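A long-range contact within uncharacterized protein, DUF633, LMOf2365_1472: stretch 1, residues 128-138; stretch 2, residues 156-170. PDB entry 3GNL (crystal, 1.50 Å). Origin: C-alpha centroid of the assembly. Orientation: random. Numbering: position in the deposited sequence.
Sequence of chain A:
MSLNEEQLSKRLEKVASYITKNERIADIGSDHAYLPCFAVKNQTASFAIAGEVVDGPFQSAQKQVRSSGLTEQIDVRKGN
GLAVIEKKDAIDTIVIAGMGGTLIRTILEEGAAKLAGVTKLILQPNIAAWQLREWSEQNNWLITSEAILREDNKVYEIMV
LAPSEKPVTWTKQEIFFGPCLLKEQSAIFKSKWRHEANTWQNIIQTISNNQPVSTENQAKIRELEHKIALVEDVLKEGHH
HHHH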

# COMPACT_ATOMS: atom_id res chain seq x y z
N ALA A 128 6.90 4.54 -3.68
CA ALA A 128 6.04 5.04 -4.76
C ALA A 128 4.52 4.81 -4.51
O ALA A 128 3.80 4.32 -5.42
CB ALA A 128 6.47 4.42 -6.08
N ALA A 129 4.08 5.19 -3.32
CA ALA A 129 2.66 5.12 -2.96
C ALA A 129 1.83 5.90 -3.99
O ALA A 129 0.72 5.50 -4.36
CB ALA A 129 2.43 5.67 -1.56
N TRP A 130 2.36 7.03 -4.48
CA TRP A 130 1.64 7.85 -5.43
C TRP A 130 1.17 7.05 -6.66
O TRP A 130 0.14 7.41 -7.25
CB TRP A 130 2.50 9.07 -5.87
CG TRP A 130 3.69 8.68 -6.72
CD1 TRP A 130 4.96 8.42 -6.27
CD2 TRP A 130 3.74 8.49 -8.15
NE1 TRP A 130 5.79 8.10 -7.31
CE2 TRP A 130 5.07 8.13 -8.48
CE3 TRP A 130 2.78 8.61 -9.18
CZ2 TRP A 130 5.48 7.89 -9.80
CZ3 TRP A 130 3.19 8.37 -10.48
CH2 TRP A 130 4.53 8.01 -10.78
N GLN A 131 1.89 6.00 -7.05
CA GLN A 131 1.53 5.17 -8.20
C GLN A 131 0.15 4.56 -7.98
O GLN A 131 -0.64 4.43 -8.92
CB GLN A 131 2.50 4.03 -8.41
CG GLN A 131 3.87 4.42 -8.90
CD GLN A 131 3.92 4.39 -10.39
OE1 GLN A 131 2.89 4.27 -11.06
NE2 GLN A 131 5.13 4.53 -10.95
N LEU A 132 -0.13 4.18 -6.75
CA LEU A 132 -1.42 3.56 -6.45
C LEU A 132 -2.53 4.60 -6.33
O LEU A 132 -3.71 4.33 -6.61
CB LEU A 132 -1.29 2.73 -5.17
CG LEU A 132 -0.36 1.54 -5.33
CD1 LEU A 132 -0.19 0.87 -4.00
CD2 LEU A 132 -0.86 0.54 -6.40
N ARG A 133 -2.20 5.84 -5.95
CA ARG A 133 -3.20 6.89 -5.93
C ARG A 133 -3.55 7.30 -7.35
O ARG A 133 -4.72 7.59 -7.61
CB ARG A 133 -2.77 8.08 -5.02
CG ARG A 133 -2.41 7.57 -3.63
CD ARG A 133 -2.45 8.68 -2.63
NE ARG A 133 -1.91 8.28 -1.35
CZ ARG A 133 -0.63 8.37 -0.99
NH1 ARG A 133 0.28 8.91 -1.82
NH2 ARG A 133 -0.25 7.94 0.21
N GLU A 134 -2.58 7.24 -8.27
CA GLU A 134 -2.86 7.46 -9.69
C GLU A 134 -3.73 6.36 -10.21
O GLU A 134 -4.71 6.66 -10.91
CB GLU A 134 -1.58 7.57 -10.53
CG GLU A 134 -1.89 8.08 -11.91
CD GLU A 134 -0.67 8.58 -12.61
OE1 GLU A 134 0.35 7.85 -12.64
OE2 GLU A 134 -0.75 9.73 -13.10
N TRP A 135 -3.41 5.11 -9.87
CA TRP A 135 -4.24 3.98 -10.27
C TRP A 135 -5.66 4.21 -9.78
O TRP A 135 -6.62 3.92 -10.51
CB TRP A 135 -3.64 2.70 -9.70
CG TRP A 135 -4.47 1.46 -10.06
CD1 TRP A 135 -4.33 0.67 -11.15
CD2 TRP A 135 -5.56 0.93 -9.30
NE1 TRP A 135 -5.28 -0.33 -11.14
CE2 TRP A 135 -6.07 -0.17 -10.03
CE3 TRP A 135 -6.18 1.32 -8.11
CZ2 TRP A 135 -7.17 -0.94 -9.56
CZ3 TRP A 135 -7.26 0.56 -7.64
CH2 TRP A 135 -7.74 -0.56 -8.38
N SER A 136 -5.83 4.67 -8.55
CA SER A 136 -7.16 4.88 -7.99
C SER A 136 -7.96 5.87 -8.84
O SER A 136 -9.14 5.64 -9.14
CB SER A 136 -7.00 5.33 -6.53
OG SER A 136 -7.79 6.44 -6.17
N GLU A 137 -7.32 6.94 -9.28
CA GLU A 137 -7.96 7.90 -10.15
C GLU A 137 -8.28 7.28 -11.52
O GLU A 137 -9.42 7.47 -11.99
CB GLU A 137 -7.00 9.08 -10.35
CG GLU A 137 -7.49 10.12 -11.32
CD GLU A 137 -6.64 11.37 -11.24
OE1 GLU A 137 -5.63 11.42 -12.01
OE2 GLU A 137 -6.98 12.30 -10.48
N GLN A 138 -7.33 6.59 -12.16
CA GLN A 138 -7.55 5.99 -13.51
C GLN A 138 -8.63 4.93 -13.50
O GLN A 138 -9.31 4.74 -14.51
CB GLN A 138 -6.29 5.37 -14.10
CG GLN A 138 -5.26 6.37 -14.56
CD GLN A 138 -3.96 5.69 -14.93
OE1 GLN A 138 -3.85 4.44 -14.83
NE2 GLN A 138 -2.96 6.47 -15.35
N TYR A 156 5.81 3.88 6.91
CA TYR A 156 4.97 3.09 6.03
C TYR A 156 3.63 3.78 5.87
O TYR A 156 3.02 4.23 6.84
CB TYR A 156 4.68 1.72 6.65
CG TYR A 156 5.89 0.88 6.86
CD1 TYR A 156 6.48 0.22 5.79
CD2 TYR A 156 6.46 0.78 8.13
CE1 TYR A 156 7.65 -0.54 5.96
CE2 TYR A 156 7.65 0.00 8.33
CZ TYR A 156 8.21 -0.65 7.23
OH TYR A 156 9.37 -1.42 7.38
N GLU A 157 3.13 3.78 4.65
CA GLU A 157 1.80 4.29 4.33
C GLU A 157 0.87 3.13 3.98
O GLU A 157 1.30 2.14 3.34
CB GLU A 157 1.86 5.25 3.15
CG GLU A 157 2.60 6.59 3.42
CD GLU A 157 3.14 7.17 2.13
OE1 GLU A 157 4.03 6.53 1.47
OE2 GLU A 157 2.71 8.26 1.78
N ILE A 158 -0.39 3.27 4.41
CA ILE A 158 -1.45 2.26 4.12
C ILE A 158 -2.61 3.04 3.52
O ILE A 158 -2.90 4.17 3.91
CB ILE A 158 -1.90 1.57 5.42
CG1 ILE A 158 -0.69 0.81 6.02
CG2 ILE A 158 -3.10 0.60 5.15
CD1 ILE A 158 -0.89 0.43 7.43
N MSE A 159 -3.25 2.47 2.51
CA MSE A 159 -4.42 3.12 1.93
C MSE A 159 -5.53 2.07 1.76
O MSE A 159 -5.27 0.92 1.43
CB MSE A 159 -4.10 3.78 0.59
CG MSE A 159 -3.75 2.87 -0.54
SE MSE A 159 -3.38 3.99 -2.15
CE MSE A 159 -1.59 4.53 -1.62
N VAL A 160 -6.76 2.52 1.95
CA VAL A 160 -7.90 1.61 1.81
C VAL A 160 -8.77 2.19 0.74
O VAL A 160 -9.01 3.41 0.76
CB VAL A 160 -8.66 1.52 3.12
CG1 VAL A 160 -9.85 0.53 2.96
CG2 VAL A 160 -7.71 1.10 4.27
N LEU A 161 -9.18 1.36 -0.21
CA LEU A 161 -9.94 1.84 -1.37
C LEU A 161 -11.25 1.10 -1.52
O LEU A 161 -11.36 -0.05 -1.08
CB LEU A 161 -9.15 1.66 -2.65
CG LEU A 161 -7.82 2.44 -2.66
CD1 LEU A 161 -6.76 1.52 -2.15
CD2 LEU A 161 -7.43 2.93 -4.00
N ALA A 162 -12.18 1.68 -2.26
CA ALA A 162 -13.46 1.01 -2.57
C ALA A 162 -13.86 1.45 -3.99
O ALA A 162 -13.53 2.57 -4.39
CB ALA A 162 -14.51 1.41 -1.57
N PRO A 163 -14.60 0.60 -4.74
CA PRO A 163 -15.06 1.04 -6.06
C PRO A 163 -15.99 2.25 -5.97
O PRO A 163 -16.74 2.41 -5.01
CB PRO A 163 -15.85 -0.18 -6.59
CG PRO A 163 -15.54 -1.27 -5.72
CD PRO A 163 -15.18 -0.71 -4.37
N SER A 164 -15.90 3.11 -6.97
CA SER A 164 -16.74 4.28 -7.08
C SER A 164 -17.41 4.27 -8.47
O SER A 164 -16.76 4.08 -9.49
CB SER A 164 -15.90 5.56 -6.91
OG SER A 164 -16.74 6.71 -6.99
N GLU A 165 -18.74 4.44 -8.51
CA GLU A 165 -19.36 4.60 -9.83
C GLU A 165 -19.18 6.00 -10.42
O GLU A 165 -19.28 6.18 -11.63
CB GLU A 165 -20.83 4.13 -9.86
CG GLU A 165 -21.78 4.70 -8.82
CD GLU A 165 -23.25 4.39 -9.22
OE1 GLU A 165 -23.94 3.66 -8.48
OE2 GLU A 165 -23.65 4.87 -10.31
N LYS A 166 -18.88 6.96 -9.56
CA LYS A 166 -18.63 8.36 -9.92
C LYS A 166 -17.13 8.52 -10.24
O LYS A 166 -16.31 7.79 -9.65
CB LYS A 166 -19.02 9.26 -8.75
CG LYS A 166 -20.54 9.47 -8.64
CD LYS A 166 -21.02 9.97 -7.26
CE LYS A 166 -20.34 11.24 -6.72
NZ LYS A 166 -20.43 12.50 -7.58
N PRO A 167 -16.77 9.43 -11.16
CA PRO A 167 -15.35 9.69 -11.40
C PRO A 167 -14.65 9.98 -10.06
O PRO A 167 -15.16 10.69 -9.20
CB PRO A 167 -15.35 10.94 -12.28
CG PRO A 167 -16.76 10.83 -13.01
CD PRO A 167 -17.65 10.31 -11.98
N VAL A 168 -13.46 9.39 -9.92
CA VAL A 168 -12.52 9.79 -8.89
C VAL A 168 -11.52 10.74 -9.53
O VAL A 168 -10.92 10.42 -10.56
CB VAL A 168 -11.85 8.55 -8.29
CG1 VAL A 168 -10.80 8.94 -7.25
CG2 VAL A 168 -12.90 7.66 -7.60
N THR A 169 -11.42 11.91 -8.91
CA THR A 169 -10.52 12.98 -9.43
C THR A 169 -9.74 13.60 -8.28
O THR A 169 -10.33 14.26 -7.41
CB THR A 169 -11.33 14.10 -10.17
OG1 THR A 169 -12.23 14.73 -9.25
CG2 THR A 169 -12.10 13.53 -11.37
N TRP A 170 -8.42 13.38 -8.26
CA TRP A 170 -7.62 13.90 -7.16
C TRP A 170 -6.93 15.20 -7.55
O TRP A 170 -6.89 15.52 -8.71
CB TRP A 170 -6.51 12.87 -6.84
CG TRP A 170 -7.02 11.53 -6.32
CD1 TRP A 170 -6.72 10.31 -6.83
CD2 TRP A 170 -7.97 11.33 -5.24
NE1 TRP A 170 -7.39 9.33 -6.11
CE2 TRP A 170 -8.17 9.91 -5.15
CE3 TRP A 170 -8.66 12.17 -4.35
CZ2 TRP A 170 -9.04 9.33 -4.19
CZ3 TRP A 170 -9.53 11.57 -3.38
CH2 TRP A 170 -9.69 10.15 -3.33
O HOH W 1 2.91 9.24 -0.67
O HOH W 2 -1.80 6.10 1.88

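This is a helix packed along a strand, with an apolar middle, a charged pair near one end and hydrogen bonds to a tryptophan near the other. The helix and strand 156-163 run nearly parallel, 12° apart, and their axes approach to 10.2 Å. Beyond the strand, the chain returns to the helix, and the CA atoms of Glu137 and Val168 lie 5.1 Å apart. The contact buries 580 Å² in total.

Along the strand, alternate side chains from Glu157 to Leu161 face the helix. Glu157, Met159 and Leu161 point toward the helix, while Ile158 points away. Met159, a selenomethionine, fills much of the middle. Its SE lies 3.9 Å from Leu132 CB, and its CE lies 4.2 Å from Ala129 CB. The same CE sits over one face of the Arg133 guanidinium, and is 3.7 Å from Arg133 CG. Leu161 CD2 packs 3.5 Å from Ser136 CB. Leu161 CD2 also meets the edge of the Trp135 ring, 4.3 Å from Trp135 CZ3.

Arg133 starts sideways, but its end comes nearer to the strand. Its NH2 forms a salt bridge with Glu157 OE2 at 3.4 Å; the hydrogen bond within it is weak. Water 1 reinforces the pair, accepting from Arg133 NH1 and donating to Glu157 OE2. Water 2 links Arg133 NH2 to the backbone O of Ile158.

Trp170 is held at two points. Its indole NE1 donates to Ser136 OG at 2.9 Å, with the hydroxyl oxygen near the ring plane, where the N-H points. Its backbone N donates to Glu137 OE2, also at 2.9 Å. The extended Glu137 side chain thus carries its carboxylate to a main-chain donor. Val168 points toward the helix beside these bonds, with CG1 4.1 Å from Ser136 OG.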